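Local coordinates for protein putative oxidoreductase (Klebsiella pneumoniae subsp. pneumoniae MGH 78578, PDB 3E82) that probably acts as a nucleotide-dependent oxidoreductase of the Gfo/Idh/MocA family, pairing a Rossmann-fold dinucleotide-binding domain with a C-terminal alpha/beta domain, at residues S40-E43 with E44-K47; I73-N77 with A78-P82; A255-Q258 with E259-L263; H125-R128 with W129-D132. One frame throughout, in Å; residues are numbered along the deposited sequence.

Contact 1: S40-E43 with E44-K47; sequences SRDE and EKVK
Asp-42 and Lys-45 meet at the start of helix 43-49, where Asp-42 is the N-cap residue of the helix that follows strand 33-39 of the Rossmann domain. Glu-44, in the first turn, gives its backbone N to a water that in turn donates to Asp-42 OD1, so the water extends the cap by one residue. Lys-45 supplies the capping bond itself: its N lies 3.1 Å from Asp-42 OD1 and approaches from above the carboxylate plane, 68° out of it. The carboxylate also rests against the lysine's aliphatic root, with Asp-42 OD2 3.3 Å from Lys-45 CB, and the two side chains cross at about a right angle. An ST turn also holds Asp-42, its N donating to Ser-40 OG over 3.2 Å. Val-46 turns CG2 back toward the strand end, where it lies 3.7 Å from Ser-40 CB. Lys-47 is bent at chi2 (-74°), which carries its chain across that of Glu-43; its ammonium bonds to the backbone O of Val-53, and a water links it, weakly on the lysine side, to Glu-43 OE2. At the backbone, Lys-47 N donates to Glu-43 O at 2.8 Å, with an N-H...O angle of 171°.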
# COMPACT_ATOMS: atom_id res chain seq x y z
N SER B 40 -38.41 -8.88 17.79
CA SER B 40 -38.69 -8.41 16.45
C SER B 40 -40.17 -8.07 16.34
O SER B 40 -41.01 -8.74 16.95
CB SER B 40 -38.33 -9.49 15.43
OG SER B 40 -38.76 -9.13 14.12
N ARG B 41 -40.48 -7.04 15.56
CA ARG B 41 -41.85 -6.59 15.35
C ARG B 41 -42.58 -7.47 14.34
O ARG B 41 -43.79 -7.32 14.14
CB ARG B 41 -41.87 -5.15 14.84
CG ARG B 41 -41.28 -4.12 15.78
CD ARG B 41 -42.08 -4.03 17.06
NE ARG B 41 -41.48 -3.09 18.01
CZ ARG B 41 -42.03 -2.77 19.19
NH1 ARG B 41 -43.19 -3.31 19.55
NH2 ARG B 41 -41.41 -1.92 20.00
N ASP B 42 -41.84 -8.38 13.70
CA ASP B 42 -42.42 -9.27 12.70
C ASP B 42 -42.33 -10.74 13.11
O ASP B 42 -41.40 -11.44 12.70
CB ASP B 42 -41.71 -9.08 11.36
CG ASP B 42 -42.40 -9.80 10.22
OD1 ASP B 42 -43.25 -10.67 10.50
OD2 ASP B 42 -42.10 -9.49 9.05
N GLU B 43 -43.29 -11.20 13.90
CA GLU B 43 -43.29 -12.58 14.37
C GLU B 43 -43.18 -13.59 13.23
O GLU B 43 -42.31 -14.45 13.24
CB GLU B 43 -44.54 -12.87 15.20
CG GLU B 43 -44.60 -14.32 15.66
CD GLU B 43 -45.79 -14.61 16.55
OE1 GLU B 43 -46.94 -14.43 16.10
OE2 GLU B 43 -45.57 -15.04 17.71
N GLU B 44 -44.08 -13.48 12.25
CA GLU B 44 -44.08 -14.40 11.12
C GLU B 44 -42.72 -14.56 10.45
O GLU B 44 -42.31 -15.68 10.13
CB GLU B 44 -45.11 -13.96 10.08
CG GLU B 44 -46.54 -14.29 10.46
CD GLU B 44 -47.56 -13.65 9.51
OE1 GLU B 44 -47.75 -12.42 9.58
OE2 GLU B 44 -48.15 -14.39 8.70
N LYS B 45 -42.02 -13.45 10.22
CA LYS B 45 -40.70 -13.52 9.59
C LYS B 45 -39.77 -14.40 10.43
O LYS B 45 -39.02 -15.22 9.89
CB LYS B 45 -40.10 -12.12 9.45
CG LYS B 45 -38.70 -12.12 8.85
CD LYS B 45 -38.14 -10.71 8.72
CE LYS B 45 -37.96 -10.05 10.08
NZ LYS B 45 -37.41 -8.67 9.98
N VAL B 46 -39.81 -14.21 11.74
CA VAL B 46 -38.97 -14.98 12.65
C VAL B 46 -39.41 -16.44 12.65
O VAL B 46 -38.61 -17.34 12.37
CB VAL B 46 -39.07 -14.44 14.08
CG1 VAL B 46 -38.14 -15.23 15.00
CG2 VAL B 46 -38.71 -12.96 14.10
N LYS B 47 -40.68 -16.67 12.95
CA LYS B 47 -41.23 -18.02 13.00
C LYS B 47 -40.96 -18.82 11.71
O LYS B 47 -40.82 -20.04 11.77
CB LYS B 47 -42.73 -17.97 13.28
CG LYS B 47 -43.10 -17.44 14.67
CD LYS B 47 -42.80 -18.46 15.75
CE LYS B 47 -43.34 -18.02 17.11
NZ LYS B 47 -43.12 -19.06 18.16
O HOH W 1 -45.48 -11.01 11.63
O HOH W 2 -43.63 -16.38 19.86

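Contact 2: I73-N77 with A78-P82; sequences IASPN and ATHAP
The backbone turns at Asn-77 and Ala-78, so that Thr-79 N donates to Pro-76 O at 2.8 Å and His-80 N to Asn-77 O at 3.3 Å. Pro-76 O is gripped twice by the same residue: Thr-79 OG1 also reaches it, in the carbonyl plane and on a lone pair, while the backbone N comes from above that plane. Thr-79 OG1 in turn accepts from Ser-75 OG at 2.5 Å, unusually short and to be read with caution. Both hydroxyls sit between backbone N and carbonyl carbon (chi1 49° for Ser-75, 72° for Thr-79), which brings them together. This turn joins strand 70-73 to helix 80-89, a beta-alpha connection of the Rossmann fold, on the C-terminal side of its parallel sheet. His-80 bends back over the turn: NE2 donates to Ser-75 O at 2.7 Å, the oxygen lying a little out of the ring plane, and ND1 is hydrogen-bonded to the backbone O of Pro-99. Both bonds fix the ring's rotation. Asn-77 CA lies over the centre of one imidazole face in a CH-pi contact, 3.9 Å from the centroid. Ile-73 CG2 comes obliquely to the ring, 3.7 Å from His-80 CD2.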
# COMPACT_ATOMS: atom_id res chain seq x y z
N ILE B 73 -27.12 -8.24 20.80
CA ILE B 73 -27.69 -7.07 20.15
C ILE B 73 -27.33 -6.95 18.67
O ILE B 73 -26.18 -6.72 18.30
CB ILE B 73 -27.26 -5.81 20.91
CG1 ILE B 73 -27.69 -5.96 22.38
CG2 ILE B 73 -27.88 -4.56 20.27
CD1 ILE B 73 -27.42 -4.75 23.23
N ALA B 74 -28.35 -7.11 17.83
CA ALA B 74 -28.19 -7.06 16.39
C ALA B 74 -29.27 -6.14 15.79
O ALA B 74 -29.75 -6.38 14.69
CB ALA B 74 -28.31 -8.46 15.80
N SER B 75 -29.64 -5.12 16.54
CA SER B 75 -30.64 -4.14 16.12
C SER B 75 -29.90 -2.97 15.47
O SER B 75 -28.67 -3.01 15.35
CB SER B 75 -31.43 -3.68 17.36
OG SER B 75 -30.55 -3.33 18.41
N PRO B 76 -30.62 -1.92 15.01
CA PRO B 76 -29.97 -0.77 14.37
C PRO B 76 -28.83 -0.17 15.19
O PRO B 76 -28.87 -0.16 16.42
CB PRO B 76 -31.12 0.22 14.19
CG PRO B 76 -32.29 -0.68 13.93
CD PRO B 76 -32.09 -1.76 14.99
N ASN B 77 -27.82 0.35 14.49
CA ASN B 77 -26.63 0.95 15.11
C ASN B 77 -26.88 1.89 16.29
O ASN B 77 -26.21 1.79 17.32
CB ASN B 77 -25.82 1.70 14.04
CG ASN B 77 -25.00 0.77 13.16
OD1 ASN B 77 -25.36 -0.39 12.95
ND2 ASN B 77 -23.89 1.29 12.63
N ALA B 78 -27.83 2.80 16.14
CA ALA B 78 -28.14 3.76 17.20
C ALA B 78 -28.72 3.14 18.47
O ALA B 78 -28.81 3.81 19.50
CB ALA B 78 -29.09 4.83 16.66
N THR B 79 -29.13 1.87 18.40
CA THR B 79 -29.72 1.20 19.56
C THR B 79 -28.71 0.37 20.36
O THR B 79 -28.99 -0.05 21.49
CB THR B 79 -30.87 0.25 19.13
OG1 THR B 79 -30.33 -0.89 18.46
CG2 THR B 79 -31.82 0.96 18.19
N HIS B 80 -27.54 0.14 19.79
CA HIS B 80 -26.52 -0.67 20.44
C HIS B 80 -26.14 -0.19 21.85
O HIS B 80 -26.27 -0.95 22.81
CB HIS B 80 -25.27 -0.76 19.56
CG HIS B 80 -25.49 -1.54 18.30
ND1 HIS B 80 -24.47 -1.84 17.42
CD2 HIS B 80 -26.61 -2.09 17.77
CE1 HIS B 80 -24.95 -2.53 16.40
NE2 HIS B 80 -26.25 -2.70 16.59
N ALA B 81 -25.69 1.05 21.97
CA ALA B 81 -25.28 1.58 23.27
C ALA B 81 -26.40 1.58 24.31
O ALA B 81 -26.22 1.09 25.43
CB ALA B 81 -24.73 2.99 23.10
N PRO B 82 -27.58 2.12 23.97
CA PRO B 82 -28.67 2.13 24.94
C PRO B 82 -29.17 0.75 25.37
O PRO B 82 -29.42 0.53 26.55
CB PRO B 82 -29.74 2.98 24.26
CG PRO B 82 -29.44 2.84 22.80
CD PRO B 82 -27.94 2.88 22.76
O HOH W 3 -25.35 2.79 19.78

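Contact 3: A255-Q258 with E259-L263; sequences ADQQ and ESQLL
The side-chain amides of Gln-257 and Gln-261 lie stacked one over the other, their planes only 10° apart and Gln-257 CD 3.5 Å from Gln-261 CD. The chains that carry them cross obliquely. Gln-257 has CG between its backbone N and carbonyl carbon (chi1 67°), and this brings its amide alongside the first helical turn, where the CG of Gln-261 also packs 3.1 Å from Gln-257 O. The amide of Gln-261 is held flat from beyond the pair, its NE2 by Asp-272 O and its OE1 by Gly-274 N. Gln-257 occupies the N-cap position, and its carbonyl receives Gln-261 N at 2.9 Å. Just before it, Asp-256 forms an Asx turn: OD2 takes Gln-258 N at 2.7 Å from above the carboxylate plane, while OD1 is met on the syn side, but well out of that plane, by Gln-258 NE2 at 2.9 Å. The same carboxylate thus grips both ends of Gln-258, whose OE1 accepts from Gln-299 N. Waters extend this opening to the next two amides, one joining Asp-256 OD2 to Glu-259 N and another joining Asp-256 O to Ser-260 N. The short helix 258-263 follows strand 248-252 of the mixed sheet, and its Glu-259, Leu-262 and Leu-263 side chains lean on helix 17-28, next to the glycine-rich turn of the Rossmann domain.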
# COMPACT_ATOMS: atom_id res chain seq x y z
N ALA B 255 -10.11 -14.41 -0.06
CA ALA B 255 -10.63 -14.19 1.28
C ALA B 255 -11.41 -15.40 1.80
O ALA B 255 -11.85 -16.25 1.03
CB ALA B 255 -11.53 -12.96 1.30
N ASP B 256 -11.57 -15.45 3.12
CA ASP B 256 -12.33 -16.50 3.79
C ASP B 256 -13.73 -16.54 3.14
O ASP B 256 -14.24 -15.50 2.73
CB ASP B 256 -12.42 -16.17 5.28
CG ASP B 256 -13.39 -17.05 6.02
OD1 ASP B 256 -12.97 -18.06 6.63
OD2 ASP B 256 -14.60 -16.73 5.99
N GLN B 257 -14.34 -17.72 3.07
CA GLN B 257 -15.66 -17.84 2.44
C GLN B 257 -16.85 -18.07 3.39
O GLN B 257 -17.95 -18.38 2.92
CB GLN B 257 -15.67 -18.99 1.41
CG GLN B 257 -15.50 -20.38 2.03
CD GLN B 257 -16.04 -21.52 1.17
OE1 GLN B 257 -15.68 -22.68 1.36
NE2 GLN B 257 -16.93 -21.19 0.22
N GLN B 258 -16.65 -17.93 4.69
CA GLN B 258 -17.75 -18.16 5.62
C GLN B 258 -18.93 -17.25 5.35
O GLN B 258 -20.08 -17.70 5.37
CB GLN B 258 -17.30 -17.98 7.07
CG GLN B 258 -16.31 -19.01 7.54
CD GLN B 258 -15.83 -18.74 8.94
OE1 GLN B 258 -16.60 -18.80 9.90
NE2 GLN B 258 -14.55 -18.42 9.07
N GLU B 259 -18.67 -15.97 5.11
CA GLU B 259 -19.76 -15.05 4.85
C GLU B 259 -20.59 -15.49 3.65
O GLU B 259 -21.82 -15.50 3.71
CB GLU B 259 -19.25 -13.62 4.63
CG GLU B 259 -20.38 -12.60 4.52
CD GLU B 259 -19.90 -11.20 4.21
OE1 GLU B 259 -19.34 -10.98 3.11
OE2 GLU B 259 -20.10 -10.30 5.06
N SER B 260 -19.93 -15.85 2.55
CA SER B 260 -20.63 -16.29 1.34
C SER B 260 -21.42 -17.54 1.64
O SER B 260 -22.53 -17.72 1.14
CB SER B 260 -19.64 -16.57 0.22
OG SER B 260 -18.84 -15.44 -0.04
N GLN B 261 -20.84 -18.42 2.45
CA GLN B 261 -21.52 -19.65 2.81
C GLN B 261 -22.79 -19.29 3.61
O GLN B 261 -23.87 -19.81 3.32
CB GLN B 261 -20.59 -20.56 3.62
CG GLN B 261 -19.43 -21.10 2.79
CD GLN B 261 -18.56 -22.08 3.56
OE1 GLN B 261 -17.96 -21.74 4.57
NE2 GLN B 261 -18.49 -23.32 3.07
N LEU B 262 -22.67 -18.39 4.57
CA LEU B 262 -23.82 -17.98 5.38
C LEU B 262 -24.91 -17.38 4.50
O LEU B 262 -26.08 -17.69 4.65
CB LEU B 262 -23.41 -16.96 6.45
CG LEU B 262 -22.66 -17.49 7.68
CD1 LEU B 262 -22.25 -16.30 8.56
CD2 LEU B 262 -23.56 -18.47 8.46
N LEU B 263 -24.51 -16.50 3.58
CA LEU B 263 -25.46 -15.87 2.67
C LEU B 263 -26.18 -16.92 1.84
O LEU B 263 -27.34 -16.75 1.48
CB LEU B 263 -24.75 -14.89 1.73
CG LEU B 263 -24.26 -13.58 2.35
CD1 LEU B 263 -23.41 -12.81 1.36
CD2 LEU B 263 -25.47 -12.76 2.79
O HOH W 4 -16.03 -14.65 5.47
O HOH W 5 -16.94 -15.03 2.31

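Contact 4: H125-R128 with W129-D132; sequences HNRR and WDSD
Asp-130 OD2 is gripped by two nitrogens of one guanidinium: Arg-127 NE donates at 2.7 Å in a salt bridge, and Arg-127 NH2 adds a weak bond at 2.9 Å. The NE bond uses the syn lone pair of the carboxylate oxygen, although that oxygen stands 19° out of the guanidinium plane, and the two flat groups are turned 42° against each other. Arg-127 reaches forward to a residue three places on, its chain bent at both chi2 and chi3, bringing the edge of the guanidinium up to the carboxylate. Asp-130 is the N-cap residue of helix 131-142, but its side chain makes no capping bond. The backbone between these residues is a type I beta turn, Arg-127 to Asp-130, part of the passage from the last strand of the parallel sheet, 121-123, into helix 131-142. The indole of Trp-129, a central residue of the turn, lies with one face over its neighbour Arg-128. Arg-128 CB sits over the face of its six-membered ring, 3.6 Å from the centroid, in a CH-pi contact, and Arg-128 CD approaches Trp-129 CH2 at 4.0 Å. From there Arg-128 runs extended away from the indole, and its guanidinium makes salt bridges with Asp-186 and Glu-322. Asn-126 O lies at the edge of the indole, and His-125 O comes obliquely to it, 3.6 Å from Trp-129 CZ3. Helix 300-310 also borders the indole, through Gln-301, Tyr-302 and Leu-305, while Asn-126 ND2 donates to Gln-299 OE1.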
# COMPACT_ATOMS: atom_id res chain seq x y z
N HIS B 125 -16.45 -9.18 17.18
CA HIS B 125 -15.29 -9.12 16.29
C HIS B 125 -15.13 -10.59 15.94
O HIS B 125 -14.39 -11.33 16.58
CB HIS B 125 -14.07 -8.57 17.02
CG HIS B 125 -14.07 -7.08 17.16
ND1 HIS B 125 -14.06 -6.24 16.06
CD2 HIS B 125 -14.06 -6.28 18.25
CE1 HIS B 125 -14.04 -4.99 16.47
NE2 HIS B 125 -14.04 -4.98 17.79
N ASN B 126 -15.86 -10.98 14.91
CA ASN B 126 -15.95 -12.36 14.47
C ASN B 126 -14.99 -12.80 13.37
O ASN B 126 -15.18 -13.87 12.80
CB ASN B 126 -17.39 -12.60 13.99
CG ASN B 126 -17.70 -11.84 12.71
OD1 ASN B 126 -17.30 -10.69 12.54
ND2 ASN B 126 -18.43 -12.48 11.81
N ARG B 127 -13.96 -12.02 13.09
CA ARG B 127 -13.06 -12.39 12.01
C ARG B 127 -11.71 -12.96 12.45
O ARG B 127 -10.81 -13.16 11.63
CB ARG B 127 -12.85 -11.18 11.08
CG ARG B 127 -14.15 -10.44 10.70
CD ARG B 127 -15.13 -11.31 9.93
NE ARG B 127 -14.58 -11.78 8.66
CZ ARG B 127 -14.54 -11.07 7.53
NH1 ARG B 127 -15.06 -9.85 7.50
NH2 ARG B 127 -13.98 -11.58 6.44
N ARG B 128 -11.57 -13.22 13.75
CA ARG B 128 -10.33 -13.76 14.30
C ARG B 128 -10.15 -15.24 14.01
O ARG B 128 -9.10 -15.82 14.30
CB ARG B 128 -10.30 -13.55 15.82
CG ARG B 128 -10.43 -12.09 16.23
CD ARG B 128 -10.44 -11.93 17.74
NE ARG B 128 -10.43 -10.52 18.10
CZ ARG B 128 -10.16 -10.05 19.31
NH1 ARG B 128 -9.87 -10.87 20.32
NH2 ARG B 128 -10.17 -8.74 19.52
N TRP B 129 -11.17 -15.86 13.42
CA TRP B 129 -11.10 -17.28 13.11
C TRP B 129 -11.28 -17.58 11.62
O TRP B 129 -11.67 -18.68 11.25
CB TRP B 129 -12.14 -18.02 13.95
CG TRP B 129 -11.88 -17.78 15.40
CD1 TRP B 129 -11.01 -18.47 16.21
CD2 TRP B 129 -12.42 -16.73 16.20
NE1 TRP B 129 -10.98 -17.91 17.46
CE2 TRP B 129 -11.84 -16.83 17.49
CE3 TRP B 129 -13.34 -15.70 15.96
CZ2 TRP B 129 -12.14 -15.95 18.53
CZ3 TRP B 129 -13.65 -14.82 17.00
CH2 TRP B 129 -13.04 -14.95 18.27
N ASP B 130 -11.01 -16.58 10.79
CA ASP B 130 -11.12 -16.72 9.34
C ASP B 130 -9.95 -17.54 8.79
O ASP B 130 -8.83 -17.44 9.29
CB ASP B 130 -11.12 -15.34 8.69
CG ASP B 130 -12.46 -14.63 8.82
OD1 ASP B 130 -13.32 -15.11 9.59
OD2 ASP B 130 -12.66 -13.58 8.16
N SER B 131 -10.23 -18.34 7.77
CA SER B 131 -9.21 -19.19 7.15
C SER B 131 -7.98 -18.38 6.72
O SER B 131 -6.85 -18.76 7.03
CB SER B 131 -9.81 -19.95 5.95
OG SER B 131 -10.29 -19.06 4.95
N ASP B 132 -8.19 -17.27 6.02
CA ASP B 132 -7.05 -16.45 5.57
C ASP B 132 -6.23 -15.91 6.74
O ASP B 132 -5.01 -16.04 6.74
CB ASP B 132 -7.51 -15.30 4.67
CG ASP B 132 -8.76 -14.59 5.17
OD1 ASP B 132 -9.02 -14.60 6.39
OD2 ASP B 132 -9.48 -14.02 4.32

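Along the chain the order is contact 1, contact 2, contact 4, contact 3, and each is a place where a loop runs into a helix. Contacts 1 and 2 follow strands 33-39 and 70-73 of the same parallel Rossmann sheet, their centres about 18 Å apart. Contact 4 leaves that sheet after strand 121-123, and contact 3 follows strand 248-252 of the mixed sheet. Contacts 3 and 4 touch, with centres about 11 Å apart: Asp-256 N probably bonds Asp-132 OD2, and Asp-256 OD1 probably accepts from Ser-131 N. Together they join the connection leaving the parallel sheet to the loop after strand 248-252, tying two distant parts of the chain together.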